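Local coordinates for protein putative cathepsin d (Ixodes ricinus, PDB 5N7Q) that probably acts as an aspartic-type endopeptidase of the pepsin-like A1 family, and is captured here in its mature form with the inhibitor pepstatin A, at residues A[177-191]-A[323-337]. Numbering follows the deposited sequence.
Sequences IDHDHYKGSITYVPV and YTIFDRDQDRVGFAE
Strand 187-190 forms the edge of the interdomain sheet of this pepsin-like peptidase, lying antiparallel to strand 332-337 of the C-terminal hairpin. Thr187 and Phe335 make one hydrogen-bonded pair and Val189 and Val333 the next, the latter with Val189 N 2.8 Å from Val333 O; beyond the last bridge, Val191 N bonds the carbonyl of Asp331. Between them Tyr188 faces Gly334, whose lack of a side chain lets CD1 of the ring settle 3.4 Å from the glycine CA. The guanidinium of Arg332 lies flat over one face of that ring, planes 3° apart and CZ 3.5 Å from the centroid, a cation-pi stack, while the Ile186 CG2 methyl meets the opposite face, offset toward the rim. The arginine chain, extended from CG to NE, crosses the tyrosine at a slant, and the salt bridge from its NE to Asp327 OD2 (2.9 Å), made in the plane of the guanidinium, helps to hold the rotation of the group. A water joins Tyr188 OH, Asp327 OD2 and Arg332 NH2, tying ring, acid and base together. Farther along the same face, Ile186 and Ile325 meet tip to tip through their CD1 methyls, and Ala336 CB sits against Tyr182 CD1. Tyr323, with CG anti to the backbone N (chi1 -173°), sends its ring against the 3-10 segment 179-181: His181 CB rests over one face in a CH-pi contact, Ile177 CG2 touches the edge, and OH accepts a fairly straight bond from Asp178 N (3.0 Å, 164°). At the far end Lys183 N bonds Glu337 O, while their side chains form a long salt bridge, NZ to OE2 3.4 Å. Strand 322-327 continues the pairing to strand 155-160, giving the antiparallel platform that links the two lobes of A1 aspartic peptidases.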
loop_
_atom_site.group_PDB
_atom_site.type_symbol
_atom_site.label_atom_id
_atom_site.label_comp_id
_atom_site.label_asym_id
_atom_site.label_seq_id
_atom_site.Cartn_x
_atom_site.Cartn_y
_atom_site.Cartn_z
ATOM N N ILE A 177 -0.664 -18.254 1.187
ATOM C CA ILE A 177 -1.977 -17.728 0.770
ATOM C C ILE A 177 -2.993 -18.375 1.689
ATOM O O ILE A 177 -3.062 -19.591 1.717
ATOM C CB ILE A 177 -2.322 -18.127 -0.692
ATOM C CG1 ILE A 177 -1.205 -17.764 -1.678
ATOM C CG2 ILE A 177 -3.650 -17.503 -1.097
ATOM C CD1 ILE A 177 -1.398 -18.326 -3.085
ATOM N N ASP A 178 -3.776 -17.580 2.427
ATOM C CA ASP A 178 -4.706 -18.124 3.429
ATOM C C ASP A 178 -6.105 -18.115 2.827
ATOM O O ASP A 178 -6.727 -17.051 2.702
ATOM C CB ASP A 178 -4.655 -17.275 4.690
ATOM C CG ASP A 178 -5.431 -17.856 5.836
ATOM O OD1 ASP A 178 -6.181 -18.837 5.671
ATOM O OD2 ASP A 178 -5.266 -17.331 6.949
ATOM N N HIS A 179 -6.630 -19.302 2.507
ATOM C CA HIS A 179 -7.982 -19.415 1.959
ATOM C C HIS A 179 -9.039 -19.044 3.015
ATOM O O HIS A 179 -10.176 -18.804 2.650
ATOM C CB HIS A 179 -8.226 -20.827 1.387
ATOM C CG HIS A 179 -9.260 -20.893 0.297
ATOM N ND1 HIS A 179 -10.409 -20.129 0.295
ATOM C CD2 HIS A 179 -9.298 -21.620 -0.844
ATOM C CE1 HIS A 179 -11.125 -20.417 -0.779
ATOM N NE2 HIS A 179 -10.466 -21.315 -1.489
ATOM N N ASP A 180 -8.683 -18.910 4.300
ATOM C CA ASP A 180 -9.637 -18.386 5.255
ATOM C C ASP A 180 -9.839 -16.880 5.119
ATOM O O ASP A 180 -10.718 -16.330 5.776
ATOM C CB ASP A 180 -9.305 -18.847 6.673
ATOM C CG ASP A 180 -9.518 -20.361 6.867
ATOM O OD1 ASP A 180 -10.444 -20.911 6.199
ATOM O OD2 ASP A 180 -8.731 -20.974 7.642
ATOM N N HIS A 181 -9.062 -16.208 4.263
ATOM C CA HIS A 181 -9.322 -14.815 3.932
ATOM C C HIS A 181 -9.982 -14.582 2.599
ATOM O O HIS A 181 -10.174 -13.415 2.230
ATOM C CB HIS A 181 -8.026 -13.990 3.957
ATOM C CG HIS A 181 -7.487 -13.770 5.328
ATOM N ND1 HIS A 181 -8.254 -13.265 6.353
ATOM C CD2 HIS A 181 -6.246 -13.951 5.832
ATOM C CE1 HIS A 181 -7.506 -13.174 7.446
ATOM N NE2 HIS A 181 -6.290 -13.584 7.150
ATOM N N TYR A 182 -10.390 -15.621 1.880
ATOM C CA TYR A 182 -11.064 -15.394 0.609
ATOM C C TYR A 182 -12.087 -16.472 0.287
ATOM O O TYR A 182 -12.029 -17.582 0.843
ATOM C CB TYR A 182 -10.062 -15.181 -0.540
ATOM C CG TYR A 182 -9.456 -16.436 -1.160
ATOM C CD1 TYR A 182 -10.105 -17.121 -2.198
ATOM C CD2 TYR A 182 -8.212 -16.914 -0.764
ATOM C CE1 TYR A 182 -9.525 -18.239 -2.789
ATOM C CE2 TYR A 182 -7.650 -18.035 -1.340
ATOM C CZ TYR A 182 -8.319 -18.679 -2.372
ATOM O OH TYR A 182 -7.747 -19.777 -2.944
ATOM N N LYS A 183 -13.019 -16.123 -0.584
ATOM C CA LYS A 183 -14.008 -17.090 -1.081
ATOM C C LYS A 183 -13.915 -17.169 -2.590
ATOM O O LYS A 183 -13.430 -16.252 -3.269
ATOM C CB LYS A 183 -15.422 -16.761 -0.601
ATOM C CG LYS A 183 -15.913 -15.366 -0.835
ATOM C CD LYS A 183 -17.315 -15.192 -0.219
ATOM C CE LYS A 183 -17.612 -13.776 0.245
ATOM N NZ LYS A 183 -19.088 -13.548 0.407
ATOM N N GLY A 184 -14.367 -18.292 -3.121
ATOM C CA GLY A 184 -14.273 -18.575 -4.550
ATOM C C GLY A 184 -12.860 -18.985 -4.938
ATOM O O GLY A 184 -12.154 -19.684 -4.193
ATOM N N SER A 185 -12.455 -18.542 -6.125
ATOM C CA SER A 185 -11.177 -18.883 -6.743
ATOM C C SER A 185 -10.401 -17.611 -7.039
ATOM O O SER A 185 -10.994 -16.554 -7.307
ATOM C CB SER A 185 -11.404 -19.629 -8.056
ATOM O OG SER A 185 -12.015 -18.788 -9.022
ATOM N N ILE A 186 -9.091 -17.709 -6.963
ATOM C CA ILE A 186 -8.196 -16.610 -7.301
ATOM C C ILE A 186 -8.172 -16.412 -8.804
ATOM O O ILE A 186 -8.049 -17.386 -9.570
ATOM C CB ILE A 186 -6.771 -16.903 -6.787
ATOM C CG1 ILE A 186 -6.736 -16.921 -5.260
ATOM C CG2 ILE A 186 -5.819 -15.798 -7.197
ATOM C CD1 ILE A 186 -5.553 -17.661 -4.672
ATOM N N THR A 187 -8.276 -15.147 -9.209
ATOM C CA THR A 187 -7.951 -14.719 -10.597
ATOM C C THR A 187 -6.564 -14.111 -10.659
ATOM O O THR A 187 -6.299 -13.141 -9.954
ATOM C CB THR A 187 -8.968 -13.666 -11.058
ATOM O OG1 THR A 187 -10.271 -14.253 -11.041
ATOM C CG2 THR A 187 -8.676 -13.205 -12.473
ATOM N N TYR A 188 -5.694 -14.666 -11.515
ATOM C CA TYR A 188 -4.344 -14.143 -11.667
ATOM C C TYR A 188 -4.232 -13.258 -12.894
ATOM O O TYR A 188 -4.931 -13.470 -13.885
ATOM C CB TYR A 188 -3.339 -15.296 -11.731
ATOM C CG TYR A 188 -3.065 -15.928 -10.383
ATOM C CD1 TYR A 188 -2.285 -15.276 -9.452
ATOM C CD2 TYR A 188 -3.593 -17.178 -10.050
ATOM C CE1 TYR A 188 -2.023 -15.827 -8.205
ATOM C CE2 TYR A 188 -3.342 -17.756 -8.801
ATOM C CZ TYR A 188 -2.538 -17.084 -7.889
ATOM O OH TYR A 188 -2.277 -17.620 -6.653
ATOM N N VAL A 189 -3.350 -12.273 -12.805
ATOM C CA VAL A 189 -2.976 -11.381 -13.904
ATOM C C VAL A 189 -1.427 -11.330 -13.910
ATOM O O VAL A 189 -0.799 -11.182 -12.862
ATOM C CB VAL A 189 -3.640 -9.981 -13.782
ATOM C CG1 VAL A 189 -3.213 -9.239 -12.526
ATOM C CG2 VAL A 189 -3.428 -9.177 -15.048
ATOM N N PRO A 190 -0.799 -11.481 -15.071
ATOM C CA PRO A 190 0.666 -11.445 -15.066
ATOM C C PRO A 190 1.197 -10.041 -14.859
ATOM O O PRO A 190 0.638 -9.070 -15.393
ATOM C CB PRO A 190 1.054 -11.928 -16.467
ATOM C CG PRO A 190 -0.156 -11.760 -17.295
ATOM C CD PRO A 190 -1.357 -11.781 -16.404
ATOM N N VAL A 191 2.285 -9.903 -14.111
ATOM C CA VAL A 191 2.963 -8.595 -14.042
ATOM C C VAL A 191 3.485 -8.249 -15.443
ATOM O O VAL A 191 3.951 -9.107 -16.175
ATOM C CB VAL A 191 4.087 -8.602 -12.968
ATOM C CG1 VAL A 191 4.968 -7.368 -13.025
ATOM C CG2 VAL A 191 3.495 -8.803 -11.580
ATOM N N TYR A 323 -8.874 -9.762 -1.562
ATOM C CA TYR A 323 -7.659 -10.373 -1.035
ATOM C C TYR A 323 -6.643 -10.535 -2.179
ATOM O O TYR A 323 -7.023 -10.929 -3.283
ATOM C CB TYR A 323 -8.025 -11.727 -0.474
ATOM C CG TYR A 323 -6.946 -12.466 0.275
ATOM C CD1 TYR A 323 -6.377 -11.926 1.437
ATOM C CD2 TYR A 323 -6.516 -13.715 -0.126
ATOM C CE1 TYR A 323 -5.405 -12.599 2.145
ATOM C CE2 TYR A 323 -5.544 -14.397 0.574
ATOM C CZ TYR A 323 -4.996 -13.864 1.722
ATOM O OH TYR A 323 -4.051 -14.556 2.429
ATOM N N THR A 324 -5.379 -10.185 -1.925
ATOM C CA THR A 324 -4.433 -10.035 -3.007
ATOM C C THR A 324 -3.196 -10.845 -2.708
ATOM O O THR A 324 -2.641 -10.795 -1.617
ATOM C CB THR A 324 -4.064 -8.586 -3.256
ATOM O OG1 THR A 324 -5.265 -7.834 -3.490
ATOM C CG2 THR A 324 -3.209 -8.423 -4.475
ATOM N N ILE A 325 -2.780 -11.592 -3.715
ATOM C CA ILE A 325 -1.606 -12.464 -3.689
ATOM C C ILE A 325 -0.540 -11.836 -4.583
ATOM O O ILE A 325 -0.775 -11.595 -5.763
ATOM C CB ILE A 325 -1.920 -13.873 -4.222
ATOM C CG1 ILE A 325 -2.967 -14.609 -3.351
ATOM C CG2 ILE A 325 -0.660 -14.715 -4.216
ATOM C CD1 ILE A 325 -4.400 -14.161 -3.557
ATOM N N PHE A 326 0.638 -11.582 -4.006
ATOM C CA PHE A 326 1.786 -11.004 -4.698
ATOM C C PHE A 326 2.806 -12.151 -4.857
ATOM O O PHE A 326 3.428 -12.573 -3.885
ATOM C CB PHE A 326 2.360 -9.859 -3.878
ATOM C CG PHE A 326 1.428 -8.701 -3.704
ATOM C CD1 PHE A 326 0.473 -8.701 -2.672
ATOM C CD2 PHE A 326 1.530 -7.607 -4.535
ATOM C CE1 PHE A 326 -0.390 -7.615 -2.528
ATOM C CE2 PHE A 326 0.669 -6.525 -4.389
ATOM C CZ PHE A 326 -0.275 -6.527 -3.367
ATOM N N ASP A 327 2.951 -12.649 -6.082
ATOM C CA ASP A 327 3.682 -13.895 -6.358
ATOM C C ASP A 327 4.975 -13.606 -7.109
ATOM O O ASP A 327 4.944 -13.265 -8.297
ATOM C CB ASP A 327 2.733 -14.817 -7.145
ATOM C CG ASP A 327 3.328 -16.162 -7.532
ATOM O OD1 ASP A 327 4.565 -16.303 -7.537
ATOM O OD2 ASP A 327 2.483 -17.064 -7.833
ATOM N N ARG A 328 6.100 -13.780 -6.416
ATOM C CA ARG A 328 7.418 -13.544 -7.004
ATOM C C ARG A 328 7.944 -14.786 -7.698
ATOM O O ARG A 328 8.878 -14.678 -8.493
ATOM C CB ARG A 328 8.455 -13.073 -5.952
ATOM C CG ARG A 328 8.191 -11.651 -5.477
ATOM C CD ARG A 328 8.561 -10.591 -6.522
ATOM N NE ARG A 328 9.991 -10.660 -6.831
ATOM C CZ ARG A 328 10.952 -10.042 -6.149
ATOM N NH1 ARG A 328 10.651 -9.282 -5.105
ATOM N NH2 ARG A 328 12.234 -10.229 -6.470
ATOM N N ASP A 329 7.365 -15.965 -7.465
ATOM C CA ASP A 329 7.813 -17.170 -8.209
ATOM C C ASP A 329 7.395 -17.098 -9.675
ATOM O O ASP A 329 8.127 -17.512 -10.573
ATOM C CB ASP A 329 7.234 -18.428 -7.575
ATOM C CG ASP A 329 7.975 -18.812 -6.305
ATOM O OD1 ASP A 329 9.228 -18.689 -6.308
ATOM O OD2 ASP A 329 7.301 -19.239 -5.345
ATOM N N GLN A 330 6.211 -16.548 -9.919
ATOM C CA GLN A 330 5.666 -16.483 -11.279
ATOM C C GLN A 330 5.434 -15.057 -11.795
ATOM O O GLN A 330 4.979 -14.895 -12.926
ATOM C CB GLN A 330 4.369 -17.268 -11.385
ATOM C CG GLN A 330 4.529 -18.732 -11.027
ATOM C CD GLN A 330 3.357 -19.561 -11.473
ATOM O OE1 GLN A 330 2.982 -19.544 -12.653
ATOM N NE2 GLN A 330 2.781 -20.308 -10.553
ATOM N N ASP A 331 5.811 -14.043 -11.013
ATOM C CA ASP A 331 5.618 -12.636 -11.371
ATOM C C ASP A 331 4.161 -12.372 -11.800
ATOM O O ASP A 331 3.864 -12.038 -12.943
ATOM C CB ASP A 331 6.605 -12.221 -12.484
ATOM C CG ASP A 331 8.035 -12.047 -11.960
ATOM O OD1 ASP A 331 8.218 -11.608 -10.799
ATOM O OD2 ASP A 331 9.009 -12.374 -12.686
ATOM N N ARG A 332 3.263 -12.621 -10.866
ATOM C CA ARG A 332 1.833 -12.436 -11.119
ATOM C C ARG A 332 1.166 -11.941 -9.832
ATOM O O ARG A 332 1.716 -12.030 -8.729
ATOM C CB ARG A 332 1.210 -13.734 -11.625
ATOM C CG ARG A 332 1.205 -14.866 -10.614
ATOM C CD ARG A 332 0.742 -16.175 -11.191
ATOM N NE ARG A 332 0.735 -17.192 -10.139
ATOM C CZ ARG A 332 0.044 -18.325 -10.169
ATOM N NH1 ARG A 332 -0.684 -18.651 -11.231
ATOM N NH2 ARG A 332 0.145 -19.160 -9.147
ATOM N N VAL A 333 -0.002 -11.349 -10.028
ATOM C CA VAL A 333 -0.856 -10.833 -8.959
ATOM C C VAL A 333 -2.150 -11.608 -9.014
ATOM O O VAL A 333 -2.715 -11.779 -10.102
ATOM C CB VAL A 333 -1.105 -9.310 -9.072
ATOM C CG1 VAL A 333 -2.048 -8.851 -7.943
ATOM C CG2 VAL A 333 0.198 -8.513 -9.031
ATOM N N GLY A 334 -2.636 -12.029 -7.842
ATOM C CA GLY A 334 -3.890 -12.767 -7.741
ATOM C C GLY A 334 -4.895 -11.928 -6.946
ATOM O O GLY A 334 -4.522 -11.292 -5.937
ATOM N N PHE A 335 -6.179 -11.998 -7.345
ATOM C CA PHE A 335 -7.262 -11.308 -6.636
ATOM C C PHE A 335 -8.387 -12.313 -6.357
ATOM O O PHE A 335 -8.759 -13.089 -7.228
ATOM C CB PHE A 335 -7.849 -10.130 -7.421
ATOM C CG PHE A 335 -6.879 -9.008 -7.667
ATOM C CD1 PHE A 335 -6.404 -8.223 -6.616
ATOM C CD2 PHE A 335 -6.436 -8.740 -8.947
ATOM C CE1 PHE A 335 -5.516 -7.181 -6.857
ATOM C CE2 PHE A 335 -5.543 -7.714 -9.184
ATOM C CZ PHE A 335 -5.084 -6.943 -8.155
ATOM N N ALA A 336 -8.951 -12.256 -5.166
ATOM C CA ALA A 336 -10.166 -13.027 -4.850
ATOM C C ALA A 336 -11.055 -12.223 -3.906
ATOM O O ALA A 336 -10.570 -11.495 -3.075
ATOM C CB ALA A 336 -9.828 -14.369 -4.231
ATOM N N GLU A 337 -12.349 -12.476 -3.965
ATOM C CA GLU A 337 -13.294 -11.852 -3.059
ATOM C C GLU A 337 -12.918 -12.156 -1.621
ATOM O O GLU A 337 -12.723 -13.301 -1.264
ATOM C CB GLU A 337 -14.681 -12.438 -3.324
ATOM C CG GLU A 337 -15.781 -11.773 -2.542
ATOM C CD GLU A 337 -17.186 -12.217 -2.946
ATOM O OE1 GLU A 337 -17.359 -13.073 -3.853
ATOM O OE2 GLU A 337 -18.139 -11.685 -2.333
HETATM O O HOH W 1 -13.029 -14.997 -5.484
HETATM O O HOH W 2 -16.379 -15.363 -4.857
HETATM O O HOH W 3 -11.296 -14.049 -8.491
HETATM O O HOH W 4 0.447 -17.957 -6.208
HETATM O O HOH W 5 4.905 -11.583 -15.675
#